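Local coordinates for nucleoprotein (Rift valley fever virus, PDB 3OV9), which encapsidates the viral genomic RNA, shielding it from nucleases, and assembles into ring-shaped hexamers needed to form the nucleocapsid, at residues Ala139-Met144 against Phe221-Ser226; Leu166-Leu171 against Ala232-Ala237. One frame throughout, in Å; residues are numbered along the deposited sequence.

How the contacts relate
From the N terminus, the chain passes through its first nine helices, 4-13 to 130-136, before the loop segment 139-144 opens contact 1. Helix 159-180 then supplies 166-171, the first half of contact 2. The loop after helix 211-220, residues 221-226, closes contact 1 over 76 intervening residues, and helix 232-243 closes contact 2 over 60. The two closures therefore cross rather than nest, and their centres lie only 9 Å apart. Contact 1 brings 221-226 against loop 139-144, contact 2 helix 232-243 against helix 159-180. That loop and helix are tied by two probable hydrogen bonds, Y140 OH with A168 O and M144 O with H169 ND1.

Contact 1 (Ala139-Met144 against Phe221-Ser226); sequences AYPRHM and FGLVDS
H143 and F221 lay their rings against each other in an offset stack, centroids 4.4 Å apart and planes 14° from parallel. The H143 side chain can be followed outward. Its CB lies 4.2 Å from L223 CD1 and close to F221 CD2. CG follows beside the backbone N and anti to the carbonyl carbon (chi1 -67°), meeting F221 CB and CG. From there CD2 makes the closest approach, 3.4 Å to F221 CG, over one phenyl face but displaced toward its rim. NE2 has F221 CD1 and CG as its nearest atoms, whereas ND1 and CE1, on the other side of the ring, lie nearest F221 O. The imidazole is thus shifted off the phenyl centre and back toward the phenylalanine backbone. That shift puts F221 CB over the middle of the imidazole, a CH-pi contact only 10° off the ring normal.

L223 continues the contact toward the earlier part of the loop. Its CD2 branch packs 3.5 Å from P141 CB, with P141 CG slightly farther away, and M144 CE touches the same methyl. Between F221 and L223 the chain turns at G222, whose positive phi belongs to the Schellman motif ending helix 211-220; F221 and L223, on either side of G222 in sequence, both point their CB toward the loop. On the loop side, the 3-10 turn 142-144 carries H143 and M144, and M144 N is bonded to P141 O.

This is loop-to-loop packing within the all-helical orthogonal bundle: helix 112-122 adjoins the aromatic end through V120 against H143, and C116 and Q117 against F221, while V234 of helix 232-243 touches P141, M144 and L223.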
loop_
_atom_site.group_PDB
_atom_site.type_symbol
_atom_site.label_atom_id
_atom_site.label_comp_id
_atom_site.label_asym_id
_atom_site.label_seq_id
_atom_site.Cartn_x
_atom_site.Cartn_y
_atom_site.Cartn_z
ATOM N N ALA A 139 -19.282 17.520 -35.609
ATOM C CA ALA A 139 -20.035 16.507 -36.361
ATOM C C ALA A 139 -19.334 15.145 -36.395
ATOM O O ALA A 139 -19.180 14.539 -37.464
ATOM C CB ALA A 139 -20.350 17.000 -37.781
ATOM N N TYR A 140 -18.913 14.672 -35.225
ATOM C CA TYR A 140 -18.217 13.391 -35.129
ATOM C C TYR A 140 -19.077 12.260 -35.699
ATOM O O TYR A 140 -20.259 12.173 -35.388
ATOM C CB TYR A 140 -17.802 13.074 -33.685
ATOM C CG TYR A 140 -16.945 11.830 -33.618
ATOM C CD1 TYR A 140 -15.572 11.901 -33.836
ATOM C CD2 TYR A 140 -17.517 10.575 -33.388
ATOM C CE1 TYR A 140 -14.781 10.760 -33.810
ATOM C CE2 TYR A 140 -16.735 9.426 -33.361
ATOM C CZ TYR A 140 -15.367 9.527 -33.575
ATOM O OH TYR A 140 -14.583 8.398 -33.548
ATOM N N PRO A 141 -18.483 11.393 -36.545
ATOM C CA PRO A 141 -19.249 10.311 -37.163
ATOM C C PRO A 141 -19.787 9.292 -36.158
ATOM O O PRO A 141 -19.016 8.585 -35.502
ATOM C CB PRO A 141 -18.227 9.648 -38.098
ATOM C CG PRO A 141 -17.210 10.690 -38.351
ATOM C CD PRO A 141 -17.105 11.442 -37.062
ATOM N N ARG A 142 -21.111 9.224 -36.056
ATOM C CA ARG A 142 -21.777 8.315 -35.125
ATOM C C ARG A 142 -21.476 6.843 -35.410
ATOM O O ARG A 142 -21.372 6.046 -34.487
ATOM C CB ARG A 142 -23.290 8.570 -35.097
ATOM C CG ARG A 142 -23.758 9.563 -34.023
ATOM C CD ARG A 142 -23.089 10.920 -34.159
ATOM N NE ARG A 142 -23.715 11.949 -33.325
ATOM C CZ ARG A 142 -23.164 13.130 -33.058
ATOM N NH1 ARG A 142 -21.967 13.439 -33.540
ATOM N NH2 ARG A 142 -23.808 14.005 -32.295
ATOM N N HIS A 143 -21.313 6.496 -36.688
ATOM C CA HIS A 143 -21.006 5.121 -37.091
ATOM C C HIS A 143 -19.720 4.567 -36.458
ATOM O O HIS A 143 -19.543 3.348 -36.380
ATOM C CB HIS A 143 -20.909 5.016 -38.620
ATOM C CG HIS A 143 -22.208 5.246 -39.329
ATOM N ND1 HIS A 143 -22.620 6.497 -39.734
ATOM C CD2 HIS A 143 -23.178 4.385 -39.715
ATOM C CE1 HIS A 143 -23.792 6.398 -40.337
ATOM N NE2 HIS A 143 -24.153 5.128 -40.339
ATOM N N MET A 144 -18.836 5.463 -36.016
ATOM C CA MET A 144 -17.544 5.082 -35.434
ATOM C C MET A 144 -17.599 4.868 -33.917
ATOM O O MET A 144 -16.599 4.486 -33.304
ATOM C CB MET A 144 -16.476 6.142 -35.756
ATOM C CG MET A 144 -16.049 6.224 -37.218
ATOM S SD MET A 144 -14.705 7.401 -37.484
ATOM C CE MET A 144 -14.132 6.861 -39.099
ATOM N N PHE A 221 -22.050 4.404 -45.177
ATOM C CA PHE A 221 -22.087 5.175 -43.925
ATOM C C PHE A 221 -21.676 6.636 -44.123
ATOM O O PHE A 221 -21.751 7.433 -43.187
ATOM C CB PHE A 221 -21.184 4.550 -42.844
ATOM C CG PHE A 221 -21.568 3.148 -42.428
ATOM C CD1 PHE A 221 -22.800 2.591 -42.770
ATOM C CD2 PHE A 221 -20.693 2.396 -41.645
ATOM C CE1 PHE A 221 -23.136 1.296 -42.367
ATOM C CE2 PHE A 221 -21.021 1.103 -41.235
ATOM C CZ PHE A 221 -22.246 0.555 -41.596
ATOM N N GLY A 222 -21.229 6.980 -45.331
ATOM C CA GLY A 222 -20.788 8.339 -45.645
ATOM C C GLY A 222 -19.425 8.706 -45.086
ATOM O O GLY A 222 -19.095 9.888 -44.964
ATOM N N LEU A 223 -18.628 7.693 -44.756
ATOM C CA LEU A 223 -17.312 7.894 -44.154
ATOM C C LEU A 223 -16.205 8.055 -45.194
ATOM O O LEU A 223 -15.176 8.675 -44.923
ATOM C CB LEU A 223 -16.986 6.746 -43.195
ATOM C CG LEU A 223 -17.943 6.584 -42.014
ATOM C CD1 LEU A 223 -17.723 5.258 -41.313
ATOM C CD2 LEU A 223 -17.779 7.740 -41.039
ATOM N N VAL A 224 -16.418 7.475 -46.374
ATOM C CA VAL A 224 -15.506 7.645 -47.508
ATOM C C VAL A 224 -16.302 7.906 -48.784
ATOM O O VAL A 224 -17.483 7.558 -48.864
ATOM C CB VAL A 224 -14.566 6.416 -47.730
ATOM C CG1 VAL A 224 -13.650 6.187 -46.527
ATOM C CG2 VAL A 224 -15.361 5.150 -48.080
ATOM N N ASP A 225 -15.658 8.520 -49.775
ATOM C CA ASP A 225 -16.285 8.696 -51.088
ATOM C C ASP A 225 -16.057 7.471 -51.982
ATOM O O ASP A 225 -15.561 6.440 -51.513
ATOM C CB ASP A 225 -15.844 10.014 -51.760
ATOM C CG ASP A 225 -14.371 10.030 -52.172
ATOM O OD1 ASP A 225 -13.730 8.963 -52.279
ATOM O OD2 ASP A 225 -13.852 11.142 -52.411
ATOM N N SER A 226 -16.415 7.590 -53.263
ATOM C CA SER A 226 -16.293 6.490 -54.228
ATOM C C SER A 226 -14.854 6.001 -54.439
ATOM O O SER A 226 -14.639 4.860 -54.859
ATOM C CB SER A 226 -16.915 6.890 -55.570
ATOM O OG SER A 226 -16.155 7.913 -56.191
#

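Contact 2 (Leu166-Leu171 against Ala232-Ala237); sequences LDAHSL and AAVMAA
A168 and A237 meet methyl to methyl, CB to CB at 3.6 Å, each with its CB directed at the opposing helix. A168 CB also rests against the V234 backbone, 3.5 Å from V234 O, so this one methyl is applied to both the side chain of A237 and the carbonyl one turn earlier. V234 adds its side chain too: its CG1 lies 3.8 Å from A168 CB. In L171, one turn beyond A168, CG is anti to the backbone N (chi1 -174°); beyond it, CD2 lies 4.3 Å from A237 CB, with A237 O also beside that methyl.

Such small residues let helices 159-180 and 232-243 approach closely in this orthogonal bundle: their local axes are 8.0 Å apart and cross at 67°. A168 and A237 are the pair whose CA atoms are nearest across the two segments, 4.6 Å apart.

Away from the apolar seam, L166 O accepts both S170 N and S170 OG, which reach it from opposite faces of its carbonyl plane. The hydroxyl bond is 2.8 Å from S170 OG to L166 O, with the donor 40° out of that plane. Farther along helix 232-243, Y241 touches D167 and S170, while A240 packs on L171. Helix 189-204 lines another part of helix 159-180, with M200 against H169 and S170.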
loop_
_atom_site.group_PDB
_atom_site.type_symbol
_atom_site.label_atom_id
_atom_site.label_comp_id
_atom_site.label_asym_id
_atom_site.label_seq_id
_atom_site.Cartn_x
_atom_site.Cartn_y
_atom_site.Cartn_z
ATOM N N LEU A 166 -8.772 5.301 -38.996
ATOM C CA LEU A 166 -8.404 4.710 -37.710
ATOM C C LEU A 166 -8.129 5.752 -36.628
ATOM O O LEU A 166 -8.546 5.571 -35.486
ATOM C CB LEU A 166 -7.224 3.742 -37.862
ATOM C CG LEU A 166 -7.521 2.444 -38.627
ATOM C CD1 LEU A 166 -6.275 1.580 -38.736
ATOM C CD2 LEU A 166 -8.666 1.657 -37.989
ATOM N N ASP A 167 -7.451 6.841 -36.994
ATOM C CA ASP A 167 -7.211 7.952 -36.068
ATOM C C ASP A 167 -8.532 8.573 -35.608
ATOM O O ASP A 167 -8.719 8.827 -34.414
ATOM C CB ASP A 167 -6.313 9.024 -36.702
ATOM C CG ASP A 167 -4.847 8.599 -36.799
ATOM O OD1 ASP A 167 -4.450 7.583 -36.188
ATOM O OD2 ASP A 167 -4.082 9.303 -37.490
ATOM N N ALA A 168 -9.445 8.803 -36.555
ATOM C CA ALA A 168 -10.777 9.336 -36.251
ATOM C C ALA A 168 -11.542 8.429 -35.286
ATOM O O ALA A 168 -12.135 8.907 -34.319
ATOM C CB ALA A 168 -11.580 9.548 -37.532
ATOM N N HIS A 169 -11.516 7.124 -35.558
ATOM C CA HIS A 169 -12.137 6.114 -34.696
ATOM C C HIS A 169 -11.468 6.079 -33.320
ATOM O O HIS A 169 -12.144 5.923 -32.299
ATOM C CB HIS A 169 -12.073 4.738 -35.382
ATOM C CG HIS A 169 -12.571 3.597 -34.542
ATOM N ND1 HIS A 169 -13.818 3.584 -33.953
ATOM C CD2 HIS A 169 -11.995 2.414 -34.225
ATOM C CE1 HIS A 169 -13.981 2.450 -33.296
ATOM N NE2 HIS A 169 -12.890 1.721 -33.445
ATOM N N SER A 170 -10.146 6.244 -33.306
ATOM C CA SER A 170 -9.360 6.223 -32.067
ATOM C C SER A 170 -9.684 7.386 -31.121
ATOM O O SER A 170 -9.497 7.264 -29.904
ATOM C CB SER A 170 -7.862 6.178 -32.372
ATOM O OG SER A 170 -7.508 4.953 -33.001
ATOM N N LEU A 171 -10.170 8.500 -31.673
ATOM C CA LEU A 171 -10.622 9.624 -30.846
ATOM C C LEU A 171 -11.752 9.175 -29.924
ATOM O O LEU A 171 -11.721 9.454 -28.722
ATOM C CB LEU A 171 -11.057 10.824 -31.699
ATOM C CG LEU A 171 -11.423 12.106 -30.934
ATOM C CD1 LEU A 171 -10.176 12.818 -30.410
ATOM C CD2 LEU A 171 -12.255 13.049 -31.797
ATOM N N ALA A 232 -14.994 14.965 -44.732
ATOM C CA ALA A 232 -14.507 16.113 -43.970
ATOM C C ALA A 232 -14.548 15.865 -42.460
ATOM O O ALA A 232 -13.595 16.191 -41.753
ATOM C CB ALA A 232 -15.302 17.363 -44.332
ATOM N N ALA A 233 -15.644 15.274 -41.986
ATOM C CA ALA A 233 -15.823 14.951 -40.567
ATOM C C ALA A 233 -14.792 13.948 -40.054
ATOM O O ALA A 233 -14.327 14.059 -38.920
ATOM C CB ALA A 233 -17.235 14.440 -40.312
ATOM N N VAL A 234 -14.445 12.970 -40.891
ATOM C CA VAL A 234 -13.412 11.992 -40.547
ATOM C C VAL A 234 -12.042 12.670 -40.442
ATOM O O VAL A 234 -11.308 12.439 -39.482
ATOM C CB VAL A 234 -13.384 10.797 -41.543
ATOM C CG1 VAL A 234 -12.163 9.914 -41.308
ATOM C CG2 VAL A 234 -14.656 9.970 -41.408
ATOM N N MET A 235 -11.718 13.523 -41.417
ATOM C CA MET A 235 -10.447 14.252 -41.417
ATOM C C MET A 235 -10.320 15.148 -40.187
ATOM O O MET A 235 -9.260 15.201 -39.558
ATOM C CB MET A 235 -10.271 15.073 -42.702
ATOM C CG MET A 235 -10.190 14.243 -43.991
ATOM S SD MET A 235 -8.937 12.935 -44.002
ATOM C CE MET A 235 -7.417 13.882 -43.986
ATOM N N ALA A 236 -11.411 15.831 -39.844
ATOM C CA ALA A 236 -11.464 16.668 -38.645
ATOM C C ALA A 236 -11.184 15.863 -37.373
ATOM O O ALA A 236 -10.421 16.302 -36.508
ATOM C CB ALA A 236 -12.811 17.369 -38.548
ATOM N N ALA A 237 -11.792 14.682 -37.276
ATOM C CA ALA A 237 -11.609 13.814 -36.112
ATOM C C ALA A 237 -10.204 13.220 -36.033
ATOM O O ALA A 237 -9.669 13.038 -34.939
ATOM C CB ALA A 237 -12.663 12.718 -36.090
#